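Local coordinates for insecticidal crystal protein Cry35Ab1 (Bacillus thuringiensis, PDB 4JP0) that forms one half of a binary insecticidal toxin active on western corn rootworm, both components being needed for maximal toxicity, at residues 67-72 with 80-85; 181-186 with 195-200; 189-194 with 320-325; 257-262 with 266-271. One frame throughout, in Å; residues are numbered along the deposited sequence.

Contact 1: 67-72 with 80-85; sequences CKVWNV and STYSST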
loop_
_atom_site.group_PDB
_atom_site.type_symbol
_atom_site.label_atom_id
_atom_site.label_comp_id
_atom_site.label_asym_id
_atom_site.label_seq_id
_atom_site.Cartn_x
_atom_site.Cartn_y
_atom_site.Cartn_z
ATOM N N CYS A 67 -16.401 9.360 11.684
ATOM C CA CYS A 67 -14.961 9.177 11.699
ATOM C C CYS A 67 -14.266 10.266 10.888
ATOM O O CYS A 67 -13.298 9.999 10.211
ATOM C CB CYS A 67 -14.560 7.778 11.196
ATOM S SG CYS A 67 -15.116 6.493 12.334
ATOM N N LYS A 68 -14.813 11.474 10.908
ATOM C CA LYS A 68 -14.098 12.622 10.359
ATOM C C LYS A 68 -12.892 12.926 11.293
ATOM O O LYS A 68 -12.790 12.399 12.412
ATOM C CB LYS A 68 -15.022 13.814 10.248
ATOM C CG LYS A 68 -16.077 13.684 9.106
ATOM C CD LYS A 68 -17.006 14.863 9.167
ATOM C CE LYS A 68 -18.272 14.641 8.317
ATOM N NZ LYS A 68 -18.020 14.667 6.867
ATOM N N VAL A 69 -11.970 13.761 10.828
ATOM C CA VAL A 69 -10.730 13.989 11.527
ATOM C C VAL A 69 -10.503 15.454 11.857
ATOM O O VAL A 69 -11.076 16.354 11.229
ATOM C CB VAL A 69 -9.528 13.512 10.652
ATOM C CG1 VAL A 69 -9.742 12.032 10.200
ATOM C CG2 VAL A 69 -9.381 14.384 9.421
ATOM N N TRP A 70 -9.634 15.712 12.824
ATOM C CA TRP A 70 -9.387 17.104 13.188
ATOM C C TRP A 70 -8.901 17.881 11.968
ATOM O O TRP A 70 -8.007 17.436 11.215
ATOM C CB TRP A 70 -8.390 17.228 14.344
ATOM C CG TRP A 70 -8.914 16.879 15.712
ATOM C CD1 TRP A 70 -10.023 16.127 16.044
ATOM C CD2 TRP A 70 -8.304 17.248 16.932
ATOM N NE1 TRP A 70 -10.114 16.013 17.421
ATOM C CE2 TRP A 70 -9.074 16.704 17.981
ATOM C CE3 TRP A 70 -7.176 18.001 17.247
ATOM C CZ2 TRP A 70 -8.752 16.899 19.318
ATOM C CZ3 TRP A 70 -6.855 18.181 18.583
ATOM C CH2 TRP A 70 -7.640 17.631 19.589
ATOM N N ASN A 71 -9.444 19.076 11.815
ATOM C CA ASN A 71 -9.242 19.846 10.633
ATOM C C ASN A 71 -9.185 21.302 11.026
ATOM O O ASN A 71 -10.029 21.771 11.757
ATOM C CB ASN A 71 -10.442 19.578 9.718
ATOM C CG ASN A 71 -10.417 20.382 8.430
ATOM O OD1 ASN A 71 -9.834 19.937 7.423
ATOM N ND2 ASN A 71 -11.127 21.527 8.413
ATOM N N VAL A 72 -8.144 22.000 10.585
ATOM C CA VAL A 72 -7.960 23.374 10.998
ATOM C C VAL A 72 -8.470 24.347 9.954
ATOM O O VAL A 72 -8.096 24.272 8.774
ATOM C CB VAL A 72 -6.472 23.669 11.242
ATOM C CG1 VAL A 72 -6.241 25.143 11.638
ATOM C CG2 VAL A 72 -5.925 22.710 12.300
ATOM N N SER A 80 -13.551 17.102 9.841
ATOM C CA SER A 80 -13.960 17.077 8.440
ATOM C C SER A 80 -13.529 15.767 7.799
ATOM O O SER A 80 -12.669 15.051 8.318
ATOM C CB SER A 80 -13.301 18.218 7.642
ATOM O OG SER A 80 -13.562 19.498 8.181
ATOM N N THR A 81 -14.111 15.463 6.656
ATOM C CA THR A 81 -13.711 14.261 5.941
ATOM C C THR A 81 -12.190 14.225 5.677
ATOM O O THR A 81 -11.616 15.173 5.128
ATOM C CB THR A 81 -14.466 14.210 4.608
ATOM O OG1 THR A 81 -15.872 14.187 4.873
ATOM C CG2 THR A 81 -14.180 12.903 3.863
ATOM N N TYR A 82 -11.555 13.102 6.001
ATOM C CA TYR A 82 -10.143 12.976 5.799
ATOM C C TYR A 82 -9.810 13.188 4.352
ATOM O O TYR A 82 -10.506 12.690 3.462
ATOM C CB TYR A 82 -9.641 11.580 6.213
ATOM C CG TYR A 82 -8.200 11.360 5.838
ATOM C CD1 TYR A 82 -7.186 12.178 6.366
ATOM C CD2 TYR A 82 -7.839 10.355 4.946
ATOM C CE1 TYR A 82 -5.849 11.994 6.032
ATOM C CE2 TYR A 82 -6.506 10.162 4.606
ATOM C CZ TYR A 82 -5.520 10.988 5.145
ATOM O OH TYR A 82 -4.206 10.780 4.820
ATOM N N SER A 83 -8.768 13.963 4.113
ATOM C CA SER A 83 -8.246 14.112 2.760
ATOM C C SER A 83 -6.726 13.942 2.803
ATOM O O SER A 83 -6.060 14.712 3.526
ATOM C CB SER A 83 -8.571 15.490 2.211
ATOM O OG SER A 83 -7.741 15.719 1.071
ATOM N N SER A 84 -6.175 12.983 2.030
ATOM C CA SER A 84 -4.739 12.736 2.102
ATOM C C SER A 84 -3.935 13.830 1.402
ATOM O O SER A 84 -2.720 13.815 1.429
ATOM C CB SER A 84 -4.343 11.328 1.605
ATOM O OG SER A 84 -4.543 11.194 0.203
ATOM N N THR A 85 -4.621 14.801 0.813
ATOM C CA THR A 85 -3.926 15.894 0.183
ATOM C C THR A 85 -4.145 17.200 0.917
ATOM O O THR A 85 -3.732 18.253 0.429
ATOM C CB THR A 85 -4.324 16.007 -1.307
ATOM O OG1 THR A 85 -5.753 15.953 -1.447
ATOM C CG2 THR A 85 -3.849 14.765 -2.063
HETATM O O HOH W 1 -12.725 10.806 7.495
HETATM O O HOH W 2 -16.588 17.136 6.011
#

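Contact 2: 181-186 with 195-200; sequences VPCIMV and TQIKTT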
loop_
_atom_site.group_PDB
_atom_site.type_symbol
_atom_site.label_atom_id
_atom_site.label_comp_id
_atom_site.label_asym_id
_atom_site.label_seq_id
_atom_site.Cartn_x
_atom_site.Cartn_y
_atom_site.Cartn_z
ATOM N N VAL A 181 -2.814 -0.422 6.926
ATOM C CA VAL A 181 -3.304 0.850 6.407
ATOM C C VAL A 181 -4.456 1.372 7.234
ATOM O O VAL A 181 -5.448 0.696 7.411
ATOM C CB VAL A 181 -3.750 0.705 4.920
ATOM C CG1 VAL A 181 -4.355 2.030 4.354
ATOM C CG2 VAL A 181 -2.564 0.226 4.090
ATOM N N PRO A 182 -4.319 2.584 7.742
ATOM C CA PRO A 182 -5.403 3.221 8.491
ATOM C C PRO A 182 -6.747 3.154 7.730
ATOM O O PRO A 182 -6.815 3.486 6.537
ATOM C CB PRO A 182 -4.939 4.663 8.559
ATOM C CG PRO A 182 -3.411 4.544 8.688
ATOM C CD PRO A 182 -3.117 3.416 7.659
ATOM N N CYS A 183 -7.813 2.785 8.426
ATOM C CA CYS A 183 -9.105 2.627 7.779
ATOM C C CYS A 183 -9.596 3.931 7.158
ATOM O O CYS A 183 -10.298 3.881 6.171
ATOM C CB CYS A 183 -10.164 2.023 8.739
ATOM S SG CYS A 183 -10.487 3.051 10.192
ATOM N N ILE A 184 -9.197 5.075 7.718
ATOM C CA ILE A 184 -9.595 6.352 7.158
ATOM C C ILE A 184 -9.102 6.543 5.734
ATOM O O ILE A 184 -9.675 7.339 4.993
ATOM C CB ILE A 184 -9.158 7.548 8.064
ATOM C CG1 ILE A 184 -7.651 7.486 8.338
ATOM C CG2 ILE A 184 -9.950 7.515 9.397
ATOM C CD1 ILE A 184 -7.077 8.800 8.943
ATOM N N MET A 185 -8.042 5.828 5.363
ATOM C CA MET A 185 -7.463 5.936 4.024
ATOM C C MET A 185 -8.040 4.877 3.083
ATOM O O MET A 185 -7.598 4.752 1.928
ATOM C CB MET A 185 -5.947 5.746 4.100
ATOM C CG MET A 185 -5.261 6.806 4.920
ATOM S SD MET A 185 -3.551 6.399 5.225
ATOM C CE MET A 185 -3.183 7.577 6.532
ATOM N N VAL A 186 -8.998 4.108 3.573
ATOM C CA VAL A 186 -9.601 3.046 2.783
ATOM C C VAL A 186 -11.062 3.300 2.500
ATOM O O VAL A 186 -11.827 3.516 3.422
ATOM C CB VAL A 186 -9.487 1.699 3.511
ATOM C CG1 VAL A 186 -10.319 0.624 2.781
ATOM C CG2 VAL A 186 -8.018 1.305 3.626
ATOM N N THR A 195 -18.536 1.525 12.274
ATOM C CA THR A 195 -18.320 0.122 12.519
ATOM C C THR A 195 -16.923 -0.286 12.051
ATOM O O THR A 195 -16.262 -1.117 12.678
ATOM C CB THR A 195 -19.358 -0.718 11.789
ATOM O OG1 THR A 195 -20.664 -0.320 12.227
ATOM C CG2 THR A 195 -19.259 -2.167 12.246
ATOM N N GLN A 196 -16.502 0.313 10.942
ATOM C CA GLN A 196 -15.168 0.127 10.409
ATOM C C GLN A 196 -14.043 0.407 11.429
ATOM O O GLN A 196 -13.154 -0.424 11.671
ATOM C CB GLN A 196 -14.993 1.037 9.180
ATOM C CG GLN A 196 -13.694 0.789 8.441
ATOM C CD GLN A 196 -13.426 1.803 7.362
ATOM O OE1 GLN A 196 -13.491 3.003 7.623
ATOM N NE2 GLN A 196 -13.116 1.332 6.140
ATOM N N ILE A 197 -14.062 1.590 12.014
ATOM C CA ILE A 197 -13.007 1.920 12.947
ATOM C C ILE A 197 -13.053 1.061 14.238
ATOM O O ILE A 197 -12.038 0.878 14.884
ATOM C CB ILE A 197 -12.995 3.436 13.265
ATOM C CG1 ILE A 197 -11.596 3.840 13.760
ATOM C CG2 ILE A 197 -14.077 3.775 14.307
ATOM C CD1 ILE A 197 -11.331 5.333 13.671
ATOM N N LYS A 198 -14.237 0.581 14.622
ATOM C CA LYS A 198 -14.368 -0.221 15.827
ATOM C C LYS A 198 -13.920 -1.655 15.647
ATOM O O LYS A 198 -13.471 -2.287 16.616
ATOM C CB LYS A 198 -15.830 -0.198 16.323
ATOM C CG LYS A 198 -16.119 1.072 17.043
ATOM C CD LYS A 198 -17.607 1.288 17.304
ATOM C CE LYS A 198 -18.144 0.401 18.368
ATOM N NZ LYS A 198 -19.624 0.218 18.164
ATOM N N THR A 199 -13.997 -2.150 14.419
ATOM C CA THR A 199 -13.707 -3.542 14.164
ATOM C C THR A 199 -12.477 -3.767 13.313
ATOM O O THR A 199 -11.847 -4.800 13.453
ATOM C CB THR A 199 -14.901 -4.281 13.510
ATOM O OG1 THR A 199 -15.219 -3.682 12.246
ATOM C CG2 THR A 199 -16.161 -4.122 14.366
ATOM N N THR A 200 -12.120 -2.836 12.447
ATOM C CA THR A 200 -10.987 -3.039 11.587
ATOM C C THR A 200 -10.228 -1.724 11.363
ATOM O O THR A 200 -10.122 -1.289 10.291
ATOM C CB THR A 200 -11.380 -3.743 10.237
ATOM O OG1 THR A 200 -10.264 -3.801 9.391
ATOM C CG2 THR A 200 -12.476 -3.008 9.537
HETATM O O HOH W 3 -13.056 4.615 5.699
#

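Contact 3: 189-194 with 320-325; sequences PNIDKN and LYRYNG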
loop_
_atom_site.group_PDB
_atom_site.type_symbol
_atom_site.label_atom_id
_atom_site.label_comp_id
_atom_site.label_asym_id
_atom_site.label_seq_id
_atom_site.Cartn_x
_atom_site.Cartn_y
_atom_site.Cartn_z
ATOM N N PRO A 189 -16.933 0.577 0.774
ATOM C CA PRO A 189 -18.363 0.907 0.635
ATOM C C PRO A 189 -19.318 -0.110 1.252
ATOM O O PRO A 189 -20.515 0.171 1.375
ATOM C CB PRO A 189 -18.561 0.936 -0.881
ATOM C CG PRO A 189 -17.513 0.001 -1.385
ATOM C CD PRO A 189 -16.288 0.332 -0.530
ATOM N N ASN A 190 -18.814 -1.271 1.634
ATOM C CA ASN A 190 -19.705 -2.248 2.225
ATOM C C ASN A 190 -19.773 -2.260 3.755
ATOM O O ASN A 190 -20.347 -3.163 4.336
ATOM C CB ASN A 190 -19.383 -3.624 1.660
ATOM C CG ASN A 190 -19.807 -3.748 0.224
ATOM O OD1 ASN A 190 -20.899 -3.341 -0.117
ATOM N ND2 ASN A 190 -18.940 -4.296 -0.634
ATOM N N ILE A 191 -19.195 -1.263 4.413
ATOM C CA ILE A 191 -19.260 -1.212 5.874
ATOM C C ILE A 191 -19.343 0.241 6.273
ATOM O O ILE A 191 -18.738 1.056 5.614
ATOM C CB ILE A 191 -18.003 -1.857 6.500
ATOM C CG1 ILE A 191 -18.159 -1.993 8.019
ATOM C CG2 ILE A 191 -16.761 -1.067 6.188
ATOM C CD1 ILE A 191 -17.071 -2.810 8.628
ATOM N N ASP A 192 -20.066 0.576 7.328
ATOM C CA ASP A 192 -20.130 1.965 7.753
ATOM C C ASP A 192 -18.858 2.395 8.488
ATOM O O ASP A 192 -18.178 1.592 9.046
ATOM C CB ASP A 192 -21.352 2.276 8.604
ATOM C CG ASP A 192 -21.258 1.709 9.957
ATOM O OD1 ASP A 192 -21.609 0.573 10.136
ATOM O OD2 ASP A 192 -20.839 2.368 10.854
ATOM N N LYS A 193 -18.602 3.695 8.453
ATOM C CA LYS A 193 -17.335 4.177 8.948
ATOM C C LYS A 193 -17.193 3.901 10.443
ATOM O O LYS A 193 -16.122 3.559 10.909
ATOM C CB LYS A 193 -17.184 5.670 8.626
ATOM C CG LYS A 193 -16.574 5.911 7.206
ATOM C CD LYS A 193 -16.623 7.342 6.781
ATOM C CE LYS A 193 -15.972 7.504 5.377
ATOM N NZ LYS A 193 -14.527 7.344 5.507
ATOM N N ASN A 194 -18.264 4.071 11.201
ATOM C CA ASN A 194 -18.152 3.886 12.647
ATOM C C ASN A 194 -17.885 2.440 12.987
ATOM O O ASN A 194 -17.063 2.151 13.842
ATOM C CB ASN A 194 -19.374 4.458 13.407
ATOM C CG ASN A 194 -19.461 5.984 13.298
ATOM O OD1 ASN A 194 -18.468 6.640 12.991
ATOM N ND2 ASN A 194 -20.668 6.553 13.488
ATOM N N LEU A 320 -6.041 -6.161 -0.575
ATOM C CA LEU A 320 -6.388 -5.425 0.624
ATOM C C LEU A 320 -7.482 -6.144 1.386
ATOM O O LEU A 320 -8.500 -6.545 0.790
ATOM C CB LEU A 320 -6.891 -4.044 0.218
ATOM C CG LEU A 320 -7.295 -3.112 1.354
ATOM C CD1 LEU A 320 -6.069 -2.685 2.124
ATOM C CD2 LEU A 320 -8.021 -1.864 0.813
ATOM N N TYR A 321 -7.282 -6.258 2.702
ATOM C CA TYR A 321 -8.172 -7.016 3.587
ATOM C C TYR A 321 -8.621 -6.250 4.828
ATOM O O TYR A 321 -7.803 -5.544 5.469
ATOM C CB TYR A 321 -7.425 -8.249 4.109
ATOM C CG TYR A 321 -6.901 -9.174 3.011
ATOM C CD1 TYR A 321 -5.726 -8.872 2.330
ATOM C CD2 TYR A 321 -7.597 -10.321 2.645
ATOM C CE1 TYR A 321 -5.253 -9.682 1.347
ATOM C CE2 TYR A 321 -7.102 -11.169 1.648
ATOM C CZ TYR A 321 -5.946 -10.828 0.997
ATOM O OH TYR A 321 -5.445 -11.642 -0.011
ATOM N N ARG A 322 -9.916 -6.374 5.144
ATOM C CA ARG A 322 -10.424 -5.938 6.434
ATOM C C ARG A 322 -9.867 -6.952 7.415
ATOM O O ARG A 322 -9.614 -8.099 7.042
ATOM C CB ARG A 322 -11.912 -6.142 6.545
ATOM C CG ARG A 322 -12.781 -5.212 5.848
ATOM C CD ARG A 322 -14.240 -5.308 6.329
ATOM N NE ARG A 322 -15.093 -4.790 5.276
ATOM C CZ ARG A 322 -16.276 -5.254 4.963
ATOM N NH1 ARG A 322 -16.806 -6.274 5.643
ATOM N NH2 ARG A 322 -16.933 -4.675 3.961
ATOM N N TYR A 323 -9.683 -6.573 8.671
ATOM C CA TYR A 323 -9.233 -7.576 9.633
ATOM C C TYR A 323 -10.020 -7.511 10.879
ATOM O O TYR A 323 -9.762 -6.562 11.690
ATOM C CB TYR A 323 -7.773 -7.461 10.041
ATOM C CG TYR A 323 -7.389 -8.693 10.851
ATOM C CD1 TYR A 323 -6.998 -9.855 10.210
ATOM C CD2 TYR A 323 -7.523 -8.730 12.235
ATOM C CE1 TYR A 323 -6.663 -10.984 10.901
ATOM C CE2 TYR A 323 -7.184 -9.902 12.963
ATOM C CZ TYR A 323 -6.759 -11.019 12.270
ATOM O OH TYR A 323 -6.404 -12.194 12.902
ATOM N N ASN A 324 -10.906 -8.536 11.000
ATOM C CA ASN A 324 -11.925 -8.795 12.045
ATOM C C ASN A 324 -11.741 -10.095 12.819
ATOM O O ASN A 324 -12.746 -10.718 13.151
ATOM C CB ASN A 324 -13.322 -8.973 11.386
ATOM C CG ASN A 324 -13.547 -10.423 10.757
ATOM O OD1 ASN A 324 -12.603 -11.165 10.508
ATOM N ND2 ASN A 324 -14.818 -10.788 10.500
ATOM N N GLY A 325 -10.511 -10.500 13.120
ATOM C CA GLY A 325 -10.288 -11.822 13.680
ATOM C C GLY A 325 -9.965 -12.796 12.546
ATOM O O GLY A 325 -9.571 -13.930 12.802
#

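Contact 4: 257-262 with 266-271; sequences MKFDIP and GGTDEI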
loop_
_atom_site.group_PDB
_atom_site.type_symbol
_atom_site.label_atom_id
_atom_site.label_comp_id
_atom_site.label_asym_id
_atom_site.label_seq_id
_atom_site.Cartn_x
_atom_site.Cartn_y
_atom_site.Cartn_z
ATOM N N MET A 257 4.097 2.994 -8.582
ATOM C CA MET A 257 2.825 3.541 -8.153
ATOM C C MET A 257 2.767 5.056 -8.378
ATOM O O MET A 257 3.786 5.739 -8.334
ATOM C CB MET A 257 2.535 3.209 -6.682
ATOM C CG MET A 257 3.683 3.507 -5.742
ATOM S SD MET A 257 3.318 2.963 -4.040
ATOM C CE MET A 257 4.656 3.759 -3.217
ATOM N N LYS A 258 1.553 5.548 -8.595
ATOM C CA LYS A 258 1.280 6.954 -8.848
ATOM C C LYS A 258 0.042 7.311 -8.037
ATOM O O LYS A 258 -0.952 6.620 -8.089
ATOM C CB LYS A 258 1.093 7.165 -10.368
ATOM C CG LYS A 258 0.227 8.351 -10.817
ATOM C CD LYS A 258 0.785 9.677 -10.479
ATOM C CE LYS A 258 0.042 10.784 -11.281
ATOM N NZ LYS A 258 -1.248 11.231 -10.621
ATOM N N PHE A 259 0.108 8.378 -7.253
ATOM C CA PHE A 259 -1.008 8.709 -6.365
ATOM C C PHE A 259 -2.063 9.616 -6.990
ATOM O O PHE A 259 -1.736 10.604 -7.642
ATOM C CB PHE A 259 -0.481 9.231 -5.009
ATOM C CG PHE A 259 0.222 8.166 -4.206
ATOM C CD1 PHE A 259 1.549 7.863 -4.446
ATOM C CD2 PHE A 259 -0.474 7.427 -3.240
ATOM C CE1 PHE A 259 2.176 6.830 -3.740
ATOM C CE2 PHE A 259 0.131 6.425 -2.528
ATOM C CZ PHE A 259 1.468 6.117 -2.777
ATOM N N ASP A 260 -3.332 9.268 -6.812
ATOM C CA ASP A 260 -4.431 10.052 -7.360
ATOM C C ASP A 260 -5.322 10.658 -6.282
ATOM O O ASP A 260 -5.234 10.285 -5.120
ATOM C CB ASP A 260 -5.349 9.168 -8.181
ATOM C CG ASP A 260 -4.680 8.567 -9.366
ATOM O OD1 ASP A 260 -3.775 9.207 -9.943
ATOM O OD2 ASP A 260 -5.043 7.469 -9.818
ATOM N N ILE A 261 -6.211 11.563 -6.690
ATOM C CA ILE A 261 -7.264 12.053 -5.794
ATOM C C ILE A 261 -8.464 11.233 -6.179
ATOM O O ILE A 261 -9.007 11.436 -7.269
ATOM C CB ILE A 261 -7.619 13.522 -6.062
ATOM C CG1 ILE A 261 -6.366 14.391 -6.116
ATOM C CG2 ILE A 261 -8.597 14.036 -4.997
ATOM C CD1 ILE A 261 -6.675 15.861 -6.020
ATOM N N PRO A 262 -8.881 10.326 -5.302
ATOM C CA PRO A 262 -9.964 9.383 -5.606
ATOM C C PRO A 262 -11.324 10.030 -5.693
ATOM O O PRO A 262 -11.534 11.045 -5.038
ATOM C CB PRO A 262 -9.968 8.418 -4.410
ATOM C CG PRO A 262 -8.799 8.803 -3.529
ATOM C CD PRO A 262 -8.366 10.178 -3.928
ATOM N N GLY A 266 -10.280 9.465 1.027
ATOM C CA GLY A 266 -9.144 10.353 1.215
ATOM C C GLY A 266 -7.836 9.904 0.578
ATOM O O GLY A 266 -6.978 10.725 0.317
ATOM N N GLY A 267 -7.675 8.610 0.320
ATOM C CA GLY A 267 -6.433 8.118 -0.284
ATOM C C GLY A 267 -5.255 7.869 0.669
ATOM O O GLY A 267 -5.380 8.008 1.876
ATOM N N THR A 268 -4.111 7.480 0.106
ATOM C CA THR A 268 -2.956 7.087 0.904
ATOM C C THR A 268 -1.722 7.936 0.632
ATOM O O THR A 268 -0.592 7.515 0.932
ATOM C CB THR A 268 -2.623 5.610 0.604
ATOM O OG1 THR A 268 -2.729 5.397 -0.814
ATOM C CG2 THR A 268 -3.678 4.677 1.200
ATOM N N ASP A 269 -1.904 9.134 0.077
ATOM C CA ASP A 269 -0.768 9.963 -0.258
ATOM C C ASP A 269 0.155 10.194 0.917
ATOM O O ASP A 269 1.314 10.314 0.752
ATOM C CB ASP A 269 -1.141 11.310 -0.859
ATOM C CG ASP A 269 0.031 11.956 -1.536
ATOM O OD1 ASP A 269 0.490 11.384 -2.514
ATOM O OD2 ASP A 269 0.541 12.964 -1.070
ATOM N N GLU A 270 -0.411 10.263 2.101
ATOM C CA GLU A 270 0.380 10.579 3.264
ATOM C C GLU A 270 1.125 9.397 3.856
ATOM O O GLU A 270 1.813 9.564 4.868
ATOM C CB GLU A 270 -0.450 11.305 4.339
ATOM C CG GLU A 270 -0.763 12.746 3.977
ATOM C CD GLU A 270 -1.937 13.321 4.755
ATOM O OE1 GLU A 270 -2.688 12.561 5.394
ATOM O OE2 GLU A 270 -2.147 14.531 4.701
ATOM N N ILE A 271 0.972 8.210 3.262
ATOM C CA ILE A 271 1.750 7.072 3.719
ATOM C C ILE A 271 2.577 6.495 2.571
ATOM O O ILE A 271 3.031 5.341 2.619
ATOM C CB ILE A 271 0.868 5.965 4.403
ATOM C CG1 ILE A 271 -0.189 5.426 3.432
ATOM C CG2 ILE A 271 0.194 6.533 5.697
ATOM C CD1 ILE A 271 -0.739 4.049 3.824
HETATM O O HOH W 4 -3.998 8.947 -2.496
#

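Contact 1: 67-72 with 80-85
Lys68 NZ is the polar atom held by several partners: it donates to Thr81 OG1 at 3.0 Å and to a water, and Asp27 offers it a long, weak ion pair. The same water accepts from Thr81 N at 3.1 Å, which closes a small ring round the side of Thr81. Lys68 starts with CG beside its own backbone N (chi1 -72°), runs out straight, and bends only at chi4, turning NZ in toward the threonine. On the way its methylenes lie along the Ser80 backbone, with CB 3.3 Å from Ser80 O.

The backbones pair next to this. Val69 and Ser80 form an antiparallel hydrogen-bonded pair, Val69 N giving to Ser80 O at 2.9 Å and Ser80 N giving back to Val69 O at 2.9 Å. Past that pair the two chains diverge, and a second water spans the gap, donating to Cys67 O and accepting from Tyr82 N at 3.0 Å.

Val69 brings its two methyls against the start of Tyr82: CG1 rests on Tyr82 CB at 4.0 Å, while CG2 sits by the ring at its edge. The phenol end leads elsewhere, to Glu270, and Asn71 OD1 accepts a hydrogen bond from Gln89 NE2.

The contact closes the hairpin of strands 69-73 and 76-80 in the beta-trefoil, ricin-type lectin part of the chain. One water continues the pairing from backbone to backbone; the other ties the lysine ammonium to Thr81 N. With a hydroxyl, a water and a distant carboxylate round it, this ammonium is probably compensated more by polar neighbours than by a close counter-ion.

Contact 2: 181-186 with 195-200
At the end of strand 174-182, an outermost strand of its sheet, the chain folds into a 3-10 turn, and Cys183 of that turn packs on Gln196 and Ile197 of helix 193-199. The cysteine does most of the work. Its SG lies between backbone N and carbonyl carbon (chi1 61°), which sends the sulfur to the helix, 3.8 Å from Ile197 CG1. Its CB faces the amide of Gln196, with CD at 3.5 Å, and also comes within 3.7 Å of Thr200 O, just past the helix.

Gln196 reaches across with CG anti to its backbone N (chi1 -173°) and an extended chain, so that the amide arrives between Cys183 and Val186. NE2 stays 3.7 Å from Val186 O and is bonded instead to Tyr203 OH. A water 2.8 Å from Val186 O also lies near Gln196 OE1, but that approach is too short to be trusted as a bond.

Within the turn, Val186 N bonds to Cys183 O at 2.9 Å. The whole is a buried, mainly van der Waals contact, and it belongs to the helical connection between two neighbouring antiparallel strands, 174-182 and 202-221, of the Toxin_10 sheet.

Contact 3: 189-194 with 320-325
Van der Waals contact comes first here: Ile191 lies over one face of the Arg322 guanidinium, and Asn190 meets its edge. Ile191 CB stands 3.9 Å from Arg322 NH2, above the plane and toward the rim, while the CG2 methyl comes 4.2 Å from Arg322 NE. The two side chains run past each other in opposite directions. Asn190 CB approaches NH2 in the plane of the group, at 3.5 Å, so the aliphatic base of the asparagine makes this touch. Arg322 gets there because its chain is extended from CG to NE.

The polar component lies just outside the two segments. Arg322 NE forms a salt bridge with Asp188, which also holds Asn190 N through a weak hydrogen bond, and this keeps arginine and loop together. No hydrogen bond joins 189-194 to 320-325 directly.

A third element is capping: Asp192 is the N-cap of helix 193-199, its carboxylate taking the backbone N of Thr195, and OD1 is also hydrogen-bonded to Thr195 OG1.

All this is a surface contact. It sets the loop leading into helix 193-199 beside the end of strand 307-323, where Arg322 also packs on Tyr203 of strand 202-221 and Ile328 of strand 327-346.

Contact 4: 257-262 with 266-271
Phe259 turns its ring so that Thr268 meets its edge while Asp269 comes in obliquely by its base. Thr268 OG1 lies in the ring plane, 3.5 Å from Phe259 CE2, and the two side chains cross at about a right angle. That hydroxyl is already committed to Leu247 O, so its contact with the ring edge comes in addition to a hydrogen bond. Asp269 sets CG anti to its backbone N (chi1 -164°), which carries the carboxylate back toward the strand. Its OD1 then stands 3.4 Å from Phe259 CB and 3.6 Å from CG, with ring and carboxylate planes 78° apart.

Farther along, Pro262 points CG at the glycine pair, 4.0 Å from Gly267 N. The Gly267 backbone passes this CG corner of the proline ring.

Segments 259-262 and 266-269 run in opposite directions, yet no direct hydrogen bond joins them. One water does the bridging, donating to Asp260 O at 3.2 Å and accepting from Thr268 N at 3.0 Å; it too lies at the edge of the Phe259 ring, in its plane.

On the strand side, Lys258 NZ donates to Phe259 O at 3.1 Å and forms a salt bridge with Asp260 OD1 whose hydrogen bond is weak. Oxygens gathered at the ring's rim suit the slightly positive C-H edge of phenylalanine, so the turn probably gains some electrostatic fit besides its water bridge.

Overall arrangement
From the N terminus, contact 1 comes first, closing the tight hairpin loop of the lectin-like trefoil before the others open. Contact 2 then closes the short connection from strand 174-182 to helix 193-199. Contact 3 crosses it: residues 189-194 lie between the two segments of contact 2, and their partner, 320-325, lies far down the chain, so helix and sheet are tied twice. Contact 4 is a small local closure within the long interval spanned by contact 3, before helix 272-279. Tyr82 with Glu270 and Ser84 with Gly266 probably bond contact 1 to contact 4, while Met185 of contact 2 touches both, joining trefoil to the toxin sheet region.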